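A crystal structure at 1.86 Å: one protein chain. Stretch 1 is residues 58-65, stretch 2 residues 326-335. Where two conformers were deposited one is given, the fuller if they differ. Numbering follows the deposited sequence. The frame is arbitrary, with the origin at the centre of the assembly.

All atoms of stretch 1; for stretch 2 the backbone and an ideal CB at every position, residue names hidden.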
ATOM      1  N   GLY A  58      13.516  -6.049  24.860  1.00 35.34           N
ATOM      2  CA  GLY A  58      12.316  -6.301  25.604  1.00 35.05           C
ATOM      3  C   GLY A  58      11.749  -5.160  26.417  1.00 35.92           C
ATOM      4  O   GLY A  58      10.809  -5.426  27.202  1.00 36.72           O
ATOM      5  N   ILE A  59      12.096  -3.894  26.152  1.00 33.75           N
ATOM      6  CA  ILE A  59      11.531  -2.813  26.950  1.00 35.03           C
ATOM      7  C   ILE A  59      10.071  -2.551  26.630  1.00 33.81           C
ATOM      8  O   ILE A  59       9.414  -1.810  27.361  1.00 34.40           O
ATOM      9  CB  ILE A  59      12.274  -1.475  26.898  1.00 38.52           C
ATOM     10  CG1 ILE A  59      12.196  -0.813  25.515  1.00 39.69           C
ATOM     11  CG2 ILE A  59      13.719  -1.632  27.330  1.00 41.57           C
ATOM     12  CD1 ILE A  59      12.522   0.669  25.536  1.00 43.75           C
ATOM     13  N   GLY A  60       9.553  -3.118  25.556  1.00 32.02           N
ATOM     14  CA  GLY A  60       8.143  -2.873  25.198  1.00 30.96           C
ATOM     15  C   GLY A  60       7.994  -3.363  23.741  1.00 29.46           C
ATOM     16  O   GLY A  60       8.990  -3.782  23.145  1.00 27.98           O
ATOM     17  N   LYS A  61       6.793  -3.194  23.226  1.00 28.22           N
ATOM     18  CA  LYS A  61       6.468  -3.628  21.882  1.00 27.12           C
ATOM     19  C   LYS A  61       5.932  -2.457  21.042  1.00 25.30           C
ATOM     20  O   LYS A  61       5.000  -1.766  21.418  1.00 22.60           O
ATOM     21  CB  LYS A  61       5.380  -4.720  21.949  1.00 30.06           C
ATOM     22  CG  LYS A  61       5.725  -5.905  22.839  1.00 31.26           C
ATOM     23  CD  LYS A  61       4.510  -6.812  22.994  1.00 37.30           C
ATOM     24  CE  LYS A  61       4.883  -8.124  23.686  1.00 41.73           C
ATOM     25  NZ  LYS A  61       6.146  -8.680  23.105  1.00 45.62           N
ATOM     26  N   LEU A  62       6.586  -2.282  19.910  1.00 22.99           N
ATOM     27  CA  LEU A  62       6.248  -1.215  18.947  1.00 21.26           C
ATOM     28  C   LEU A  62       5.725  -1.935  17.698  1.00 20.28           C
ATOM     29  O   LEU A  62       6.410  -2.868  17.238  1.00 21.07           O
ATOM     30  CB  LEU A  62       7.567  -0.533  18.631  1.00 22.87           C
ATOM     31  CG  LEU A  62       7.689   0.634  17.693  1.00 28.20           C
ATOM     32  CD1 LEU A  62       6.654   1.725  17.963  1.00 29.58           C
ATOM     33  CD2 LEU A  62       9.114   1.223  17.802  1.00 26.95           C
ATOM     34  N   ALA A  63       4.610  -1.513  17.162  1.00 20.92           N
ATOM     35  CA  ALA A  63       4.047  -2.128  15.966  1.00 19.37           C
ATOM     36  C   ALA A  63       3.939  -1.085  14.855  1.00 18.61           C
ATOM     37  O   ALA A  63       3.455   0.036  15.099  1.00 21.00           O
ATOM     38  CB  ALA A  63       2.669  -2.725  16.248  1.00 17.21           C
ATOM     39  N   PHE A  64       4.324  -1.452  13.658  1.00 16.88           N
ATOM     40  CA  PHE A  64       4.278  -0.593  12.473  1.00 14.43           C
ATOM     41  C   PHE A  64       3.301  -1.294  11.504  1.00 17.31           C
ATOM     42  O   PHE A  64       3.454  -2.522  11.347  1.00 17.66           O
ATOM     43  CB  PHE A  64       5.627  -0.404  11.815  1.00 17.09           C
ATOM     44  CG  PHE A  64       6.705   0.217  12.666  1.00 18.49           C
ATOM     45  CD1 PHE A  64       6.422   1.254  13.541  1.00 21.29           C
ATOM     46  CD2 PHE A  64       8.000  -0.261  12.618  1.00 22.08           C
ATOM     47  CE1 PHE A  64       7.422   1.791  14.349  1.00 24.31           C
ATOM     48  CE2 PHE A  64       9.013   0.303  13.384  1.00 23.80           C
ATOM     49  CZ  PHE A  64       8.724   1.333  14.253  1.00 21.18           C
ATOM     50  N   PHE A  65       2.397  -0.563  10.873  1.00 15.02           N
ATOM     51  CA  PHE A  65       1.394  -1.232  10.040  1.00 15.41           C
ATOM     52  C   PHE A  65       1.303  -0.650   8.627  1.00 14.40           C
ATOM     53  O   PHE A  65       1.288   0.584   8.473  1.00 14.08           O
ATOM     54  CB  PHE A  65       0.001  -0.988  10.699  1.00 19.45           C
ATOM     55  CG  PHE A  65      -0.203  -1.604  12.068  1.00 19.15           C
ATOM     56  CD1 PHE A  65       0.124  -0.866  13.219  1.00 19.30           C
ATOM     57  CD2 PHE A  65      -0.689  -2.871  12.205  1.00 18.19           C
ATOM     58  CE1 PHE A  65      -0.062  -1.449  14.466  1.00 20.24           C
ATOM     59  CE2 PHE A  65      -0.891  -3.457  13.457  1.00 21.31           C
ATOM     60  CZ  PHE A  65      -0.563  -2.723  14.597  1.00 21.59           C
ATOM     61  N   UNK A 326      13.845   7.133  10.130  1.00 17.50           N
ATOM     62  CA  UNK A 326      13.209   7.638  11.345  1.00 17.06           C
ATOM     63  C   UNK A 326      12.575   6.536  12.149  1.00 17.34           C
ATOM     64  O   UNK A 326      12.709   6.509  13.392  1.00 16.95           O
ATOM     65  CB  UNK A 326      12.154   8.691  10.999  1.00 17.06           C
ATOM     66  N   UNK A 327      11.834   5.598  11.525  1.00 16.16           N
ATOM     67  CA  UNK A 327      11.163   4.543  12.277  1.00 15.26           C
ATOM     68  C   UNK A 327      12.201   3.618  12.969  1.00 17.50           C
ATOM     69  O   UNK A 327      11.963   3.179  14.105  1.00 17.51           O
ATOM     70  CB  UNK A 327      10.257   3.733  11.347  1.00 15.26           C
ATOM     71  N   UNK A 328      13.299   3.350  12.292  1.00 17.94           N
ATOM     72  CA  UNK A 328      14.367   2.537  12.911  1.00 20.83           C
ATOM     73  C   UNK A 328      14.895   3.327  14.134  1.00 21.18           C
ATOM     74  O   UNK A 328      15.138   2.712  15.186  1.00 23.44           O
ATOM     75  CB  UNK A 328      15.489   2.236  11.916  1.00 20.83           C
ATOM     76  N   UNK A 329      15.074   4.622  14.055  1.00 20.63           N
ATOM     77  CA  UNK A 329      15.539   5.455  15.175  1.00 20.45           C
ATOM     78  C   UNK A 329      14.533   5.502  16.298  1.00 21.22           C
ATOM     79  O   UNK A 329      14.903   5.551  17.486  1.00 23.10           O
ATOM     80  CB  UNK A 329      15.836   6.878  14.698  1.00 20.45           C
ATOM     81  N   UNK A 330      13.233   5.425  15.987  1.00 19.56           N
ATOM     82  CA  UNK A 330      12.199   5.398  17.025  1.00 19.82           C
ATOM     83  C   UNK A 330      12.382   4.123  17.826  1.00 19.94           C
ATOM     84  O   UNK A 330      12.365   4.106  19.063  1.00 20.50           O
ATOM     85  CB  UNK A 330      10.793   5.477  16.427  1.00 19.82           C
ATOM     86  N   UNK A 331      12.633   2.988  17.131  1.00 19.63           N
ATOM     87  CA  UNK A 331      12.854   1.743  17.837  1.00 21.52           C
ATOM     88  C   UNK A 331      14.110   1.806  18.697  1.00 21.75           C
ATOM     89  O   UNK A 331      14.219   1.027  19.661  1.00 23.59           O
ATOM     90  CB  UNK A 331      12.951   0.584  16.843  1.00 21.52           C
ATOM     91  N   UNK A 332      15.067   2.654  18.399  1.00 23.30           N
ATOM     92  CA  UNK A 332      16.292   2.768  19.190  1.00 24.30           C
ATOM     93  C   UNK A 332      16.199   3.754  20.340  1.00 26.41           C
ATOM     94  O   UNK A 332      16.546   3.432  21.491  1.00 25.42           O
ATOM     95  CB  UNK A 332      17.452   3.176  18.279  1.00 24.30           C
ATOM     96  N   UNK A 333      15.584   4.924  20.113  1.00 26.69           N
ATOM     97  CA  UNK A 333      15.527   5.976  21.105  1.00 26.45           C
ATOM     98  C   UNK A 333      14.227   6.280  21.788  1.00 28.20           C
ATOM     99  O   UNK A 333      14.248   7.102  22.726  1.00 26.80           O
ATOM    100  CB  UNK A 333      16.004   7.271  20.444  1.00 26.45           C
ATOM    101  N   UNK A 334      13.097   5.769  21.314  1.00 27.25           N
ATOM    102  CA  UNK A 334      11.842   6.084  21.956  1.00 29.20           C
ATOM    103  C   UNK A 334      11.821   5.728  23.455  1.00 31.31           C
ATOM    104  O   UNK A 334      12.073   4.604  23.843  1.00 27.68           O
ATOM    105  CB  UNK A 334      10.710   5.353  21.232  1.00 29.20           C
ATOM    106  N   UNK A 335      11.366   6.698  24.203  1.00 33.82           N
ATOM    107  CA  UNK A 335      11.120   6.729  25.618  1.00 39.34           C
ATOM    108  C   UNK A 335      12.362   6.608  26.489  1.00 40.37           C
ATOM    109  O   UNK A 335      12.404   7.402  27.440  1.00 44.95           O
ATOM    110  CB  UNK A 335      10.144   5.606  25.974  1.00 39.34           C
TER

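Stretch 2 is helical through position 333 and runs nearly antiparallel to strand 61-65, at 168°. From stretch 1, Leu 62, Phe 64 and Ile 59 point toward it. All three are apolar. No hydrogen bond crosses between the stretches.

Position 326 has nothing of stretch 1 within 5.5 Å of its ideal CB. It is Leu 326, and it makes no contact.

Position 327 points toward stretch 1. Its ideal CB lies 4.1 Å from Phe 64 CZ. An apolar side chain would suit the ring; leucine, isoleucine or methionine are all plausible. It is Leu 327. Its CB lies over one face of the ring, 3.9 Å from Phe 64 CZ. Leu 327 CD1 sits 4.2 Å from the ring centroid of Phe 64, 8° off the normal, a CH-pi contact. The backbone also touches the ring, with Leu 327 O 3.7 Å from Phe 64 CZ.

Position 328 points away, so stretch 1 leaves the choice open. It is Ser 328, whose OG is hydrogen-bonded to a residue just outside one of the two stretches. Position 329 is out of reach, and stretch 1 sets no limit. It is Leu 329.

Position 330 points toward stretch 1. Its ideal CB is 4.8 Å from Leu 62 CD2 and 5.1 Å from Phe 64 CZ. A modest apolar side chain could suit it. It is Val 330, with CG1 4.0 Å from Leu 62 CD2.

Position 331 points sideways, but its ideal CB is already 4.0 Å from Leu 62 CD2. A small residue packs here without needing reach. It is Ala 331. Leu 62 CD2 lies 3.8 Å from Ala 331 CA and 4.0 Å from Ala 331 CB.

Position 332 points away and 333 is out of reach; stretch 1 would allow many side chains. They are Val 332 and Glu 333, the latter hydrogen-bonded through OE2 elsewhere in the structure.

Position 334 leaves helical angles, at -56/132, and points toward stretch 1, with room before the strand. A longer apolar side chain would suit. It is Leu 334, whose CD2 is 4.8 Å from Leu 62 CD1, a loose approach. Leu 334 O lies 4.3 Å from Ile 59 CD1.

Position 335 points toward stretch 1, its ideal CB 5.5 Å from Ile 59 CD1. Its positive phi, 66°, suits glycine or asparagine, but a longer side chain could also reach Ile 59. Stretch 1 offers no opposite charge nearby. It is Glu 335, with OE1 4.0 Å from Ile 59 CD1.

Stretch 2 326-335: LLSLVAVELE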
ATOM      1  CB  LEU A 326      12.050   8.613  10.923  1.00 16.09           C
ATOM      2  CG  LEU A 326      11.233   9.155  12.098  1.00 21.80           C
ATOM      3  CD1 LEU A 326      12.155   9.841  13.120  1.00 20.22           C
ATOM      4  CD2 LEU A 326      10.185  10.170  11.586  1.00 18.40           C
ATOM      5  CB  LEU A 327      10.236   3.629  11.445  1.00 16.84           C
ATOM      6  CG  LEU A 327       9.024   4.315  10.782  1.00 25.91           C
ATOM      7  CD1 LEU A 327       8.142   3.272  10.069  1.00 27.80           C
ATOM      8  CD2 LEU A 327       8.201   5.050  11.815  1.00 22.17           C
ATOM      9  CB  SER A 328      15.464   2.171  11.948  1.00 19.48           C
ATOM     10  OG  SER A 328      16.302   3.256  11.514  1.00 22.70           O
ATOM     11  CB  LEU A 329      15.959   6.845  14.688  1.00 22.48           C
ATOM     12  CG  LEU A 329      17.198   6.818  13.797  1.00 25.77           C
ATOM     13  CD1 LEU A 329      17.364   8.107  12.987  1.00 25.33           C
ATOM     14  CD2 LEU A 329      18.449   6.572  14.648  1.00 25.69           C
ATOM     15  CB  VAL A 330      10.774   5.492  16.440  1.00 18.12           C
ATOM     16  CG1 VAL A 330       9.696   5.167  17.449  1.00 17.94           C
ATOM     17  CG2 VAL A 330      10.541   6.914  15.888  1.00 20.54           C
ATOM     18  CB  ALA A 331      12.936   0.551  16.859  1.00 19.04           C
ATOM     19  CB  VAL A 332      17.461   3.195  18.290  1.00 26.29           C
ATOM     20  CG1 VAL A 332      18.764   3.402  19.106  1.00 28.27           C
ATOM     21  CG2 VAL A 332      17.732   2.176  17.188  1.00 27.18           C
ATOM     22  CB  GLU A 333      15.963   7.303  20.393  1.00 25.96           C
ATOM     23  CG  GLU A 333      17.417   7.146  19.910  1.00 28.54           C
ATOM     24  CD  GLU A 333      17.927   8.402  19.250  1.00 30.79           C
ATOM     25  OE1 GLU A 333      17.164   9.391  19.167  1.00 32.43           O
ATOM     26  OE2 GLU A 333      19.069   8.425  18.749  1.00 31.84           O
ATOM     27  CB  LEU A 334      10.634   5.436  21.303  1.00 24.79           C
ATOM     28  CG  LEU A 334       9.254   5.752  21.879  1.00 27.67           C
ATOM     29  CD1 LEU A 334       8.924   7.247  21.709  1.00 28.06           C
ATOM     30  CD2 LEU A 334       8.174   4.923  21.165  1.00 28.18           C
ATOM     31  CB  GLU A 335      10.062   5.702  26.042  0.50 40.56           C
ATOM     32  CG  GLU A 335      10.576   4.516  26.825  0.50 44.80           C
ATOM     33  CD  GLU A 335       9.509   3.580  27.330  0.50 46.26           C
ATOM     34  OE1 GLU A 335       9.845   2.528  27.921  0.50 48.50           O
ATOM     35  OE2 GLU A 335       8.312   3.866  27.138  0.50 48.56           O
TER
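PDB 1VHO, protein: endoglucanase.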